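Local coordinates for lysine-sensitive aspartokinase 3 (Escherichia coli, PDB 2J0W), which transfers phosphate from ATP to L-aspartate, making 4-phospho-L-aspartate at the start of lysine biosynthesis, and is allosterically inhibited by lysine, at residues Lys144-Asn149 against Ala160-Leu165; Leu208-His213 against Val268-Pro273; Ala303-Gln308 against Thr352-Gly357; Thr312-Asn317 against Arg379-Glu384. One frame throughout, in Å; residues are numbered along the deposited sequence.

Contact 1 (Lys144-Asn149 against Ala160-Leu165); sequences KVMRTN and AALAEL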
loop_
_atom_site.group_PDB
_atom_site.type_symbol
_atom_site.label_atom_id
_atom_site.label_comp_id
_atom_site.label_asym_id
_atom_site.label_seq_id
_atom_site.Cartn_x
_atom_site.Cartn_y
_atom_site.Cartn_z
ATOM N N LYS A 144 16.022 -4.623 -37.600
ATOM C CA LYS A 144 16.245 -5.994 -38.061
ATOM C C LYS A 144 16.443 -6.902 -36.852
ATOM O O LYS A 144 16.251 -8.114 -36.937
ATOM C CB LYS A 144 17.487 -6.089 -38.943
ATOM C CG LYS A 144 17.447 -5.270 -40.209
ATOM C CD LYS A 144 18.775 -5.404 -40.943
ATOM C CE LYS A 144 18.915 -4.382 -42.063
ATOM N NZ LYS A 144 20.331 -4.306 -42.526
ATOM N N VAL A 145 16.820 -6.312 -35.721
ATOM C CA VAL A 145 17.056 -7.091 -34.522
ATOM C C VAL A 145 16.169 -6.831 -33.322
ATOM O O VAL A 145 15.779 -7.774 -32.633
ATOM C CB VAL A 145 18.505 -6.948 -34.089
ATOM C CG1 VAL A 145 18.624 -7.148 -32.593
ATOM C CG2 VAL A 145 19.352 -7.978 -34.839
ATOM N N MET A 146 15.850 -5.565 -33.068
ATOM C CA MET A 146 15.028 -5.176 -31.918
ATOM C C MET A 146 13.548 -5.509 -32.065
ATOM O O MET A 146 12.737 -4.614 -32.305
ATOM C CB MET A 146 15.187 -3.669 -31.688
ATOM C CG MET A 146 14.499 -3.125 -30.457
ATOM S SD MET A 146 15.175 -3.853 -28.962
ATOM C CE MET A 146 16.730 -3.057 -28.904
ATOM N N ARG A 147 13.189 -6.785 -31.919
ATOM C CA ARG A 147 11.790 -7.200 -32.031
ATOM C C ARG A 147 11.024 -6.857 -30.772
ATOM O O ARG A 147 11.501 -7.115 -29.665
ATOM C CB ARG A 147 11.676 -8.697 -32.243
ATOM C CG ARG A 147 10.255 -9.142 -32.572
ATOM C CD ARG A 147 10.165 -9.463 -34.043
ATOM N NE ARG A 147 10.784 -8.400 -34.830
ATOM C CZ ARG A 147 11.344 -8.589 -36.020
ATOM N NH1 ARG A 147 11.359 -9.805 -36.559
ATOM N NH2 ARG A 147 11.895 -7.568 -36.665
ATOM N N THR A 148 9.828 -6.287 -30.927
ATOM C CA THR A 148 9.005 -5.932 -29.768
ATOM C C THR A 148 7.573 -6.369 -30.018
ATOM O O THR A 148 7.256 -6.877 -31.074
ATOM C CB THR A 148 9.000 -4.396 -29.508
ATOM O OG1 THR A 148 8.190 -3.735 -30.496
ATOM C CG2 THR A 148 10.421 -3.840 -29.572
ATOM N N ASN A 149 6.711 -6.180 -29.034
ATOM C CA ASN A 149 5.311 -6.519 -29.191
ATOM C C ASN A 149 4.695 -5.421 -30.062
ATOM O O ASN A 149 5.409 -4.613 -30.653
ATOM C CB ASN A 149 4.616 -6.518 -27.833
ATOM C CG ASN A 149 4.837 -5.226 -27.081
ATOM O OD1 ASN A 149 5.091 -4.181 -27.681
ATOM N ND2 ASN A 149 4.733 -5.285 -25.763
ATOM N N ALA A 160 14.205 -13.109 -26.118
ATOM C CA ALA A 160 14.652 -14.289 -26.858
ATOM C C ALA A 160 14.930 -13.912 -28.308
ATOM O O ALA A 160 16.034 -14.144 -28.817
ATOM C CB ALA A 160 13.592 -15.397 -26.804
ATOM N N ALA A 161 13.925 -13.322 -28.959
ATOM C CA ALA A 161 14.026 -12.916 -30.362
ATOM C C ALA A 161 15.238 -12.022 -30.603
ATOM O O ALA A 161 15.991 -12.210 -31.567
ATOM C CB ALA A 161 12.747 -12.202 -30.794
ATOM N N LEU A 162 15.428 -11.056 -29.712
ATOM C CA LEU A 162 16.547 -10.127 -29.812
ATOM C C LEU A 162 17.892 -10.849 -29.758
ATOM O O LEU A 162 18.890 -10.353 -30.281
ATOM C CB LEU A 162 16.473 -9.119 -28.673
ATOM C CG LEU A 162 17.515 -8.017 -28.665
ATOM C CD1 LEU A 162 17.307 -7.140 -29.878
ATOM C CD2 LEU A 162 17.374 -7.188 -27.404
ATOM N N ALA A 163 17.922 -12.017 -29.122
ATOM C CA ALA A 163 19.153 -12.781 -29.017
ATOM C C ALA A 163 19.476 -13.528 -30.308
ATOM O O ALA A 163 20.577 -13.420 -30.824
ATOM C CB ALA A 163 19.066 -13.751 -27.842
ATOM N N GLU A 164 18.527 -14.287 -30.834
ATOM C CA GLU A 164 18.770 -15.030 -32.069
ATOM C C GLU A 164 19.166 -14.074 -33.195
ATOM O O GLU A 164 20.215 -14.245 -33.834
ATOM C CB GLU A 164 17.515 -15.805 -32.479
ATOM C CG GLU A 164 16.921 -16.619 -31.348
ATOM C CD GLU A 164 15.460 -16.940 -31.570
ATOM O OE1 GLU A 164 14.770 -17.278 -30.585
ATOM O OE2 GLU A 164 14.997 -16.855 -32.729
ATOM N N LEU A 165 18.326 -13.066 -33.431
ATOM C CA LEU A 165 18.573 -12.086 -34.480
ATOM C C LEU A 165 19.948 -11.412 -34.392
ATOM O O LEU A 165 20.743 -11.472 -35.338
ATOM C CB LEU A 165 17.471 -11.030 -34.457
ATOM C CG LEU A 165 16.072 -11.572 -34.768
ATOM C CD1 LEU A 165 15.026 -10.494 -34.533
ATOM C CD2 LEU A 165 16.025 -12.062 -36.207
#
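Leu165 of helix 159-176 packs onto the loop at Lys144-Arg147, and each of its side-chain atoms has a partner there. CB lies 3.6 Å from Val145 CG2, and the two side chains run alongside each other, pointing opposite ways. CG stands anti to the carbonyl carbon (chi1 -64°), which places it 4.1 Å from Lys144 O. There the branches part: Leu165 CD2 stays 4.0 Å from Lys144 O, while Leu165 CD1 comes to 3.4 Å from Val145 O. Leu165 CD1 also lies over one face of the Arg147 guanidinium, toward its rim, 4.2 Å from Arg147 NH1. The polar end of Arg147 is held by Ser187, whose OG is hydrogen-bonded to NH2. At the root of that side chain Arg147 CB meets Ala161 CB at 3.9 Å. Leu162 completes the apolar patch: its CD1 approaches Met146 SD to 4.0 Å, and both residues also touch Leu207 of helix 200-211. Met146 is the centre of an inverse gamma turn, its CB directed away from the helix, whereas that of Arg147 is directed toward it. The contact folds a connecting loop against the helix of a beta-alpha-beta crossover, in which strand 137-139, helix 159-176 and the neighbouring parallel strand 178-182 follow one another at one edge of the amino acid kinase sheet.

Contact 2 (Leu208-His213 against Val268-Pro273); sequences LAEALH and VRSDIP
Glu210 and Arg269 carry the ionic part of the contact, a salt bridge between the last turns of helices 200-211 and 264-270. Glu210 OE1 lies 2.9 Å from Arg269 NH2, and Glu210 OE2 is 3.4 Å from Arg269 NE; both hydrogen bonds are weak, the first bent to 123° at the hydrogen. Carboxylate and guanidinium planes are 26° apart. Glu210 CG stands anti to the backbone N (chi1 158°), and from there the extended chain carries the acid across to the other helix.

A neutral polar contact adds to this: Ser270 OG makes a weak hydrogen bond of 3.4 Å to Glu210 OE2, the oxygen that also faces NE.

The apolar part is built on Ile272, just beyond helix 264-270. Its CD1 touches the backbone of helix 200-211, 3.4 Å from Ala209 O and 3.6 Å from Glu210 CA, and reaches Ala209 CB at 4.1 Å. Val217 of strand 216-221 packs on both Ala209 and Ile272. Near this point helix 200-211 ends in a Schellman motif with His213, of positive phi, as its C-prime residue.

Bent or long, the Arg269 bonds suggest charge attraction more than aligned hydrogen bonding, with Ser270 adding weakly and Ile272 filling the buried side.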
loop_
_atom_site.group_PDB
_atom_site.type_symbol
_atom_site.label_atom_id
_atom_site.label_comp_id
_atom_site.label_asym_id
_atom_site.label_seq_id
_atom_site.Cartn_x
_atom_site.Cartn_y
_atom_site.Cartn_z
ATOM N N LEU A 208 20.970 -4.430 -26.229
ATOM C CA LEU A 208 21.905 -5.003 -27.195
ATOM C C LEU A 208 23.198 -5.447 -26.504
ATOM O O LEU A 208 23.897 -6.354 -26.978
ATOM C CB LEU A 208 22.208 -3.973 -28.287
ATOM C CG LEU A 208 20.983 -3.454 -29.050
ATOM C CD1 LEU A 208 21.220 -2.030 -29.518
ATOM C CD2 LEU A 208 20.701 -4.361 -30.216
ATOM N N ALA A 209 23.506 -4.799 -25.381
ATOM C CA ALA A 209 24.695 -5.123 -24.601
ATOM C C ALA A 209 24.504 -6.528 -24.025
ATOM O O ALA A 209 25.404 -7.370 -24.100
ATOM C CB ALA A 209 24.876 -4.115 -23.482
ATOM N N GLU A 210 23.323 -6.773 -23.462
ATOM C CA GLU A 210 23.002 -8.073 -22.898
ATOM C C GLU A 210 22.954 -9.119 -23.991
ATOM O O GLU A 210 23.548 -10.191 -23.866
ATOM C CB GLU A 210 21.652 -8.028 -22.197
ATOM C CG GLU A 210 21.004 -9.387 -22.038
ATOM C CD GLU A 210 19.826 -9.344 -21.095
ATOM O OE1 GLU A 210 19.009 -8.403 -21.210
ATOM O OE2 GLU A 210 19.713 -10.249 -20.242
ATOM N N ALA A 211 22.243 -8.800 -25.065
ATOM C CA ALA A 211 22.105 -9.719 -26.191
ATOM C C ALA A 211 23.438 -10.084 -26.832
ATOM O O ALA A 211 23.578 -11.176 -27.388
ATOM C CB ALA A 211 21.173 -9.126 -27.245
ATOM N N LEU A 212 24.412 -9.178 -26.766
ATOM C CA LEU A 212 25.714 -9.443 -27.361
ATOM C C LEU A 212 26.800 -9.818 -26.353
ATOM O O LEU A 212 27.967 -9.943 -26.708
ATOM C CB LEU A 212 26.168 -8.235 -28.175
ATOM C CG LEU A 212 25.391 -7.859 -29.448
ATOM C CD1 LEU A 212 25.966 -6.557 -30.026
ATOM C CD2 LEU A 212 25.476 -8.978 -30.473
ATOM N N HIS A 213 26.419 -9.993 -25.093
ATOM C CA HIS A 213 27.384 -10.345 -24.044
ATOM C C HIS A 213 28.524 -9.335 -24.019
ATOM O O HIS A 213 29.684 -9.680 -24.223
ATOM C CB HIS A 213 27.960 -11.732 -24.302
ATOM C CG HIS A 213 26.933 -12.729 -24.768
ATOM N ND1 HIS A 213 25.831 -13.076 -24.021
ATOM C CD2 HIS A 213 26.841 -13.426 -25.925
ATOM C CE1 HIS A 213 25.093 -13.948 -24.698
ATOM N NE2 HIS A 213 25.685 -14.175 -25.853
ATOM N N VAL A 268 21.118 -5.773 -14.714
ATOM C CA VAL A 268 21.022 -6.708 -13.606
ATOM C C VAL A 268 20.998 -8.146 -14.106
ATOM O O VAL A 268 21.681 -9.010 -13.561
ATOM C CB VAL A 268 19.739 -6.465 -12.781
ATOM C CG1 VAL A 268 19.563 -7.567 -11.749
ATOM C CG2 VAL A 268 19.813 -5.118 -12.096
ATOM N N ARG A 269 20.215 -8.403 -15.144
ATOM C CA ARG A 269 20.111 -9.749 -15.683
ATOM C C ARG A 269 21.406 -10.346 -16.215
ATOM O O ARG A 269 21.537 -11.568 -16.268
ATOM C CB ARG A 269 19.055 -9.799 -16.782
ATOM C CG ARG A 269 17.650 -9.519 -16.290
ATOM C CD ARG A 269 16.664 -10.182 -17.211
ATOM N NE ARG A 269 16.773 -9.716 -18.592
ATOM C CZ ARG A 269 16.100 -8.679 -19.086
ATOM N NH1 ARG A 269 15.265 -7.990 -18.310
ATOM N NH2 ARG A 269 16.247 -8.348 -20.361
ATOM N N SER A 270 22.357 -9.499 -16.614
ATOM C CA SER A 270 23.635 -9.979 -17.145
ATOM C C SER A 270 24.872 -9.368 -16.491
ATOM O O SER A 270 25.999 -9.546 -16.972
ATOM C CB SER A 270 23.696 -9.765 -18.657
ATOM O OG SER A 270 22.910 -10.734 -19.332
ATOM N N ASP A 271 24.663 -8.650 -15.397
ATOM C CA ASP A 271 25.758 -8.035 -14.655
ATOM C C ASP A 271 26.674 -7.188 -15.540
ATOM O O ASP A 271 27.903 -7.266 -15.438
ATOM C CB ASP A 271 26.561 -9.132 -13.945
ATOM C CG ASP A 271 27.353 -8.605 -12.766
ATOM O OD1 ASP A 271 28.579 -8.401 -12.907
ATOM O OD2 ASP A 271 26.744 -8.386 -11.695
ATOM N N ILE A 272 26.072 -6.376 -16.410
ATOM C CA ILE A 272 26.839 -5.510 -17.303
ATOM C C ILE A 272 26.890 -4.097 -16.745
ATOM O O ILE A 272 25.977 -3.289 -16.928
ATOM C CB ILE A 272 26.234 -5.484 -18.716
ATOM C CG1 ILE A 272 26.258 -6.899 -19.326
ATOM C CG2 ILE A 272 27.029 -4.523 -19.597
ATOM C CD1 ILE A 272 25.611 -7.014 -20.709
ATOM N N PRO A 273 27.984 -3.773 -16.051
ATOM C CA PRO A 273 28.138 -2.441 -15.459
ATOM C C PRO A 273 27.876 -1.356 -16.504
ATOM O O PRO A 273 28.141 -1.554 -17.686
ATOM C CB PRO A 273 29.579 -2.459 -14.946
ATOM C CG PRO A 273 30.263 -3.339 -15.929
ATOM C CD PRO A 273 29.278 -4.475 -16.104
#

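Contact 3 (Ala303-Gln308 against Thr352-Gly357); sequences ALRRNQ and TLDTTG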
loop_
_atom_site.group_PDB
_atom_site.type_symbol
_atom_site.label_atom_id
_atom_site.label_comp_id
_atom_site.label_asym_id
_atom_site.label_seq_id
_atom_site.Cartn_x
_atom_site.Cartn_y
_atom_site.Cartn_z
ATOM N N ALA A 303 14.968 11.771 -5.688
ATOM C CA ALA A 303 14.461 11.718 -7.055
ATOM C C ALA A 303 13.062 12.313 -7.086
ATOM O O ALA A 303 12.252 12.080 -6.184
ATOM C CB ALA A 303 14.431 10.282 -7.547
ATOM N N LEU A 304 12.787 13.081 -8.133
ATOM C CA LEU A 304 11.493 13.728 -8.305
ATOM C C LEU A 304 10.780 13.184 -9.539
ATOM O O LEU A 304 11.386 13.037 -10.598
ATOM C CB LEU A 304 11.704 15.232 -8.452
ATOM C CG LEU A 304 10.513 16.112 -8.821
ATOM C CD1 LEU A 304 9.562 16.260 -7.630
ATOM C CD2 LEU A 304 11.047 17.476 -9.250
ATOM N N ARG A 305 9.500 12.857 -9.390
ATOM C CA ARG A 305 8.691 12.360 -10.507
ATOM C C ARG A 305 7.450 13.250 -10.542
ATOM O O ARG A 305 6.587 13.181 -9.669
ATOM C CB ARG A 305 8.300 10.897 -10.291
ATOM C CG ARG A 305 8.072 10.146 -11.588
ATOM C CD ARG A 305 8.032 8.634 -11.379
ATOM N NE ARG A 305 6.797 8.178 -10.739
ATOM C CZ ARG A 305 6.597 6.923 -10.355
ATOM N NH1 ARG A 305 7.547 6.012 -10.547
ATOM N NH2 ARG A 305 5.457 6.575 -9.778
ATOM N N ARG A 306 7.387 14.102 -11.557
ATOM C CA ARG A 306 6.300 15.060 -11.723
ATOM C C ARG A 306 5.036 14.571 -12.409
ATOM O O ARG A 306 5.035 13.557 -13.104
ATOM C CB ARG A 306 6.808 16.271 -12.496
ATOM C CG ARG A 306 7.736 17.152 -11.720
ATOM C CD ARG A 306 7.381 18.586 -11.997
ATOM N NE ARG A 306 7.831 19.471 -10.935
ATOM C CZ ARG A 306 7.028 20.311 -10.291
ATOM N NH1 ARG A 306 5.738 20.370 -10.603
ATOM N NH2 ARG A 306 7.522 21.104 -9.350
ATOM N N ASN A 307 3.972 15.351 -12.231
ATOM C CA ASN A 307 2.674 15.070 -12.827
ATOM C C ASN A 307 2.150 13.691 -12.482
ATOM O O ASN A 307 1.716 12.929 -13.352
ATOM C CB ASN A 307 2.745 15.228 -14.338
ATOM C CG ASN A 307 3.433 16.499 -14.737
ATOM O OD1 ASN A 307 3.124 17.568 -14.210
ATOM N ND2 ASN A 307 4.380 16.398 -15.676
ATOM N N GLN A 308 2.200 13.375 -11.199
ATOM C CA GLN A 308 1.707 12.104 -10.742
ATOM C C GLN A 308 0.207 12.274 -10.513
ATOM O O GLN A 308 -0.287 13.384 -10.319
ATOM C CB GLN A 308 2.420 11.703 -9.452
ATOM C CG GLN A 308 3.932 11.659 -9.596
ATOM C CD GLN A 308 4.415 10.605 -10.583
ATOM O OE1 GLN A 308 4.331 9.407 -10.325
ATOM N NE2 GLN A 308 4.927 11.052 -11.719
ATOM N N THR A 352 -0.811 5.492 -6.697
ATOM C CA THR A 352 0.080 6.547 -7.195
ATOM C C THR A 352 0.395 6.309 -8.667
ATOM O O THR A 352 1.194 5.437 -9.000
ATOM C CB THR A 352 1.418 6.582 -6.405
ATOM O OG1 THR A 352 1.165 6.883 -5.026
ATOM C CG2 THR A 352 2.342 7.641 -6.979
ATOM N N LEU A 353 -0.217 7.094 -9.549
ATOM C CA LEU A 353 -0.016 6.916 -10.988
ATOM C C LEU A 353 0.923 7.877 -11.711
ATOM O O LEU A 353 0.726 9.098 -11.719
ATOM C CB LEU A 353 -1.369 6.917 -11.697
ATOM C CG LEU A 353 -2.322 5.826 -11.209
ATOM C CD1 LEU A 353 -3.550 5.752 -12.123
ATOM C CD2 LEU A 353 -1.578 4.493 -11.185
ATOM N N ASP A 354 1.935 7.296 -12.345
ATOM C CA ASP A 354 2.940 8.046 -13.090
ATOM C C ASP A 354 2.475 8.283 -14.526
ATOM O O ASP A 354 1.595 7.581 -15.023
ATOM C CB ASP A 354 4.259 7.263 -13.075
ATOM C CG ASP A 354 5.363 7.960 -13.832
ATOM O OD1 ASP A 354 5.413 9.215 -13.798
ATOM O OD2 ASP A 354 6.192 7.252 -14.449
ATOM N N THR A 355 3.041 9.283 -15.193
ATOM C CA THR A 355 2.656 9.538 -16.576
ATOM C C THR A 355 3.084 8.327 -17.387
ATOM O O THR A 355 3.899 7.518 -16.934
ATOM C CB THR A 355 3.339 10.782 -17.145
ATOM O OG1 THR A 355 4.765 10.648 -17.018
ATOM C CG2 THR A 355 2.837 12.043 -16.417
ATOM N N THR A 356 2.543 8.209 -18.590
ATOM C CA THR A 356 2.833 7.075 -19.458
ATOM C C THR A 356 4.285 6.913 -19.903
ATOM O O THR A 356 4.810 5.792 -19.940
ATOM C CB THR A 356 1.952 7.146 -20.720
ATOM O OG1 THR A 356 2.291 8.326 -21.469
ATOM C CG2 THR A 356 0.475 7.207 -20.325
ATOM N N GLY A 357 4.934 8.024 -20.237
ATOM C CA GLY A 357 6.288 7.923 -20.742
ATOM C C GLY A 357 6.202 7.396 -22.175
ATOM O O GLY A 357 7.201 7.022 -22.791
#
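Asp354 OD1 takes a hydrogen bond from Gln308 NE2 at 2.8 Å, nearly straight at 165° and on the anti side of the carboxylate. The same oxygen, Asp354 OD1, is 3.5 Å from Arg305 NE but well out of the guanidinium plane, so this salt bridge works by charge alone. The carboxylate lies over one face of the guanidinium, the two flat groups stacked 19° apart.

The Gln308 amide is fixed from its own strand. Two nitrogens of Arg305 grip Gln308 OE1, NE at 2.8 Å and NH2 at 3.1 Å, reaching it from the same face of the amide. The oxygen lies in the guanidinium plane, while NE stands well above the plane of the Gln308 carbonyl. A kink at chi2 (-64°) sets Gln308 CD at the edge of the guanidinium. Gln308 NE2 also bonds to Arg306 O at 2.9 Å. An alanine in place of Gln308 would probably leave Arg305 NE and NH2 without this in-plane acceptor and Asp354 OD1 without its N-H donor, the carboxylate becoming freer to turn.

Along the backbone Gln308 CA makes a CA-H...O contact with Leu353 O at 3.3 Å, and at the corner formed by Asn307 the methyl Thr355 CG2 rests 3.4 Å from Asn307 O. Arg305 NH1 reaches on to Thr253 O and to Asp340. The polar cluster thus ties the bent strand 299-313 to the chain just beyond its antiparallel neighbour 348-353 in the beta sheet of the regulatory ACT region, beside Asp340 of the allosteric lysine site.

Contact 4 (Thr312-Asn317 against Arg379-Glu384); sequences TLHSLN and RVEVEE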
loop_
_atom_site.group_PDB
_atom_site.type_symbol
_atom_site.label_atom_id
_atom_site.label_comp_id
_atom_site.label_asym_id
_atom_site.label_seq_id
_atom_site.Cartn_x
_atom_site.Cartn_y
_atom_site.Cartn_z
ATOM N N THR A 312 -7.393 7.284 -5.645
ATOM C CA THR A 312 -7.843 6.700 -4.381
ATOM C C THR A 312 -9.149 5.914 -4.559
ATOM O O THR A 312 -10.140 6.435 -5.074
ATOM C CB THR A 312 -8.054 7.806 -3.322
ATOM O OG1 THR A 312 -6.820 8.495 -3.092
ATOM C CG2 THR A 312 -8.546 7.213 -2.020
ATOM N N LEU A 313 -9.145 4.654 -4.138
ATOM C CA LEU A 313 -10.337 3.825 -4.255
ATOM C C LEU A 313 -10.940 3.404 -2.923
ATOM O O LEU A 313 -10.298 2.754 -2.095
ATOM C CB LEU A 313 -10.042 2.581 -5.085
ATOM C CG LEU A 313 -9.776 2.848 -6.562
ATOM C CD1 LEU A 313 -9.576 1.528 -7.301
ATOM C CD2 LEU A 313 -10.952 3.627 -7.146
ATOM N N HIS A 314 -12.187 3.803 -2.727
ATOM C CA HIS A 314 -12.940 3.463 -1.531
ATOM C C HIS A 314 -13.964 2.464 -2.063
ATOM O O HIS A 314 -14.278 2.491 -3.249
ATOM C CB HIS A 314 -13.617 4.715 -0.984
ATOM C CG HIS A 314 -12.657 5.803 -0.613
ATOM N ND1 HIS A 314 -11.902 5.768 0.538
ATOM C CD2 HIS A 314 -12.323 6.950 -1.250
ATOM C CE1 HIS A 314 -11.143 6.850 0.596
ATOM N NE2 HIS A 314 -11.379 7.581 -0.476
ATOM N N SER A 315 -14.484 1.585 -1.219
ATOM C CA SER A 315 -15.429 0.594 -1.715
ATOM C C SER A 315 -16.897 0.949 -1.561
ATOM O O SER A 315 -17.303 1.557 -0.569
ATOM C CB SER A 315 -15.190 -0.749 -1.036
ATOM O OG SER A 315 -15.462 -0.666 0.339
ATOM N N LEU A 316 -17.700 0.570 -2.555
ATOM C CA LEU A 316 -19.132 0.816 -2.475
ATOM C C LEU A 316 -19.698 -0.341 -1.657
ATOM O O LEU A 316 -20.864 -0.726 -1.785
ATOM C CB LEU A 316 -19.765 0.913 -3.873
ATOM C CG LEU A 316 -19.566 2.279 -4.562
ATOM C CD1 LEU A 316 -20.306 2.304 -5.891
ATOM C CD2 LEU A 316 -20.072 3.407 -3.659
ATOM N N ASN A 317 -18.806 -0.890 -0.832
ATOM C CA ASN A 317 -19.089 -1.960 0.122
ATOM C C ASN A 317 -19.920 -3.152 -0.363
ATOM O O ASN A 317 -20.937 -3.482 0.244
ATOM C CB ASN A 317 -19.734 -1.297 1.361
ATOM C CG ASN A 317 -19.985 -2.260 2.502
ATOM O OD1 ASN A 317 -21.089 -2.783 2.657
ATOM N ND2 ASN A 317 -18.962 -2.492 3.315
ATOM N N ARG A 379 -16.347 3.309 -5.170
ATOM C CA ARG A 379 -16.238 4.737 -5.405
ATOM C C ARG A 379 -14.794 5.105 -5.774
ATOM O O ARG A 379 -13.839 4.593 -5.177
ATOM C CB ARG A 379 -16.644 5.500 -4.152
ATOM C CG ARG A 379 -15.817 6.742 -3.954
ATOM C CD ARG A 379 -15.794 7.139 -2.524
ATOM N NE ARG A 379 -16.802 8.144 -2.243
ATOM C CZ ARG A 379 -17.061 8.602 -1.026
ATOM N NH1 ARG A 379 -16.380 8.132 0.012
ATOM N NH2 ARG A 379 -17.987 9.535 -0.853
ATOM N N VAL A 380 -14.645 6.008 -6.745
ATOM C CA VAL A 380 -13.329 6.452 -7.210
ATOM C C VAL A 380 -13.010 7.903 -6.870
ATOM O O VAL A 380 -13.896 8.701 -6.566
ATOM C CB VAL A 380 -13.194 6.310 -8.739
ATOM C CG1 VAL A 380 -13.289 4.846 -9.140
ATOM C CG2 VAL A 380 -14.275 7.129 -9.426
ATOM N N GLU A 381 -11.724 8.224 -6.929
ATOM C CA GLU A 381 -11.227 9.567 -6.660
ATOM C C GLU A 381 -9.971 9.780 -7.488
ATOM O O GLU A 381 -9.181 8.846 -7.674
ATOM C CB GLU A 381 -10.876 9.741 -5.187
ATOM C CG GLU A 381 -12.046 10.016 -4.284
ATOM C CD GLU A 381 -11.598 10.471 -2.910
ATOM O OE1 GLU A 381 -10.977 11.553 -2.819
ATOM O OE2 GLU A 381 -11.859 9.748 -1.923
ATOM N N VAL A 382 -9.793 10.999 -7.994
ATOM C CA VAL A 382 -8.616 11.318 -8.797
ATOM C C VAL A 382 -8.082 12.720 -8.528
ATOM O O VAL A 382 -8.772 13.714 -8.751
ATOM C CB VAL A 382 -8.899 11.212 -10.314
ATOM C CG1 VAL A 382 -7.617 11.488 -11.097
ATOM C CG2 VAL A 382 -9.442 9.833 -10.653
ATOM N N GLU A 383 -6.845 12.783 -8.047
ATOM C CA GLU A 383 -6.188 14.049 -7.761
ATOM C C GLU A 383 -4.990 14.189 -8.704
ATOM O O GLU A 383 -4.201 13.256 -8.851
ATOM C CB GLU A 383 -5.731 14.080 -6.303
ATOM C CG GLU A 383 -6.837 13.750 -5.321
ATOM C CD GLU A 383 -6.535 14.225 -3.912
ATOM O OE1 GLU A 383 -7.349 13.940 -3.007
ATOM O OE2 GLU A 383 -5.490 14.889 -3.710
ATOM N N GLU A 384 -4.863 15.349 -9.346
ATOM C CA GLU A 384 -3.765 15.575 -10.284
ATOM C C GLU A 384 -2.811 16.683 -9.857
ATOM O O GLU A 384 -2.995 17.314 -8.815
ATOM C CB GLU A 384 -4.316 15.907 -11.670
ATOM C CG GLU A 384 -5.205 14.833 -12.262
ATOM C CD GLU A 384 -5.745 15.218 -13.624
ATOM O OE1 GLU A 384 -6.357 16.305 -13.728
ATOM O OE2 GLU A 384 -5.559 14.437 -14.584
#
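His314 meets Glu381 and Arg379 at once. Its NE2 gives a short but bent hydrogen bond, 2.6 Å and 119° at the hydrogen and therefore weak, to Glu381 OE2, which lies at the edge of the imidazole near its plane. The carboxylate is turned 23° from the ring. Against the root of the ring, His314 CB packs on Arg379 CD at 3.6 Å.

The next layer is backbone. The two segments run antiparallel, their directions 164° apart. His314 N bonds to Arg379 O at 3.1 Å, and Thr312 N makes a weak bond of 3.1 Å to Glu381 O. Thr312 and Glu381 lie side by side, CB to CB at 3.9 Å. Leu313 and Val380 also point the same way, with Leu313 CD2 3.3 Å from Val380 CG1. Leu316 crosses Arg379 at about a right angle, its CG 3.4 Å from Arg379 N. Glu381 CG stands anti to the carbonyl carbon, and the chain beyond it runs extended to the imidazole.

Farther out, Ala422 of the second subunit packs on His314, and Ser315 touches Phe324 of the allosteric lysine site. A leucine in place of His314 would probably leave the Glu381 carboxylate without its N-H mate beside the subunit interface. The acid at NE2 would tend to favour a protonated imidazole, an effect that Arg379, with NH1 5.1 Å from His314 NE2, may partly offset.

How the contacts relate
All four contacts are partly buried, each with buried side chains beside exposed ones; contact 3 lies nearest the chain centre, about 13 Å between centres, and contact 4 farthest, about 30 Å. Contacts 1 and 2 belong to the amino acid kinase part and touch each other: helix 200-211, one side of contact 2, also packs on contact 1. Contact 1 is apolar across its segments; contact 2 mixes a buried isoleucine with an ion pair near the surface. Contacts 3 and 4 share strand 299-313 in the antiparallel sheet of the regulatory part, the first through a side-chain polar network, the second through backbone bonds and a histidine-acid pair. Contact 4 alone reaches the second subunit.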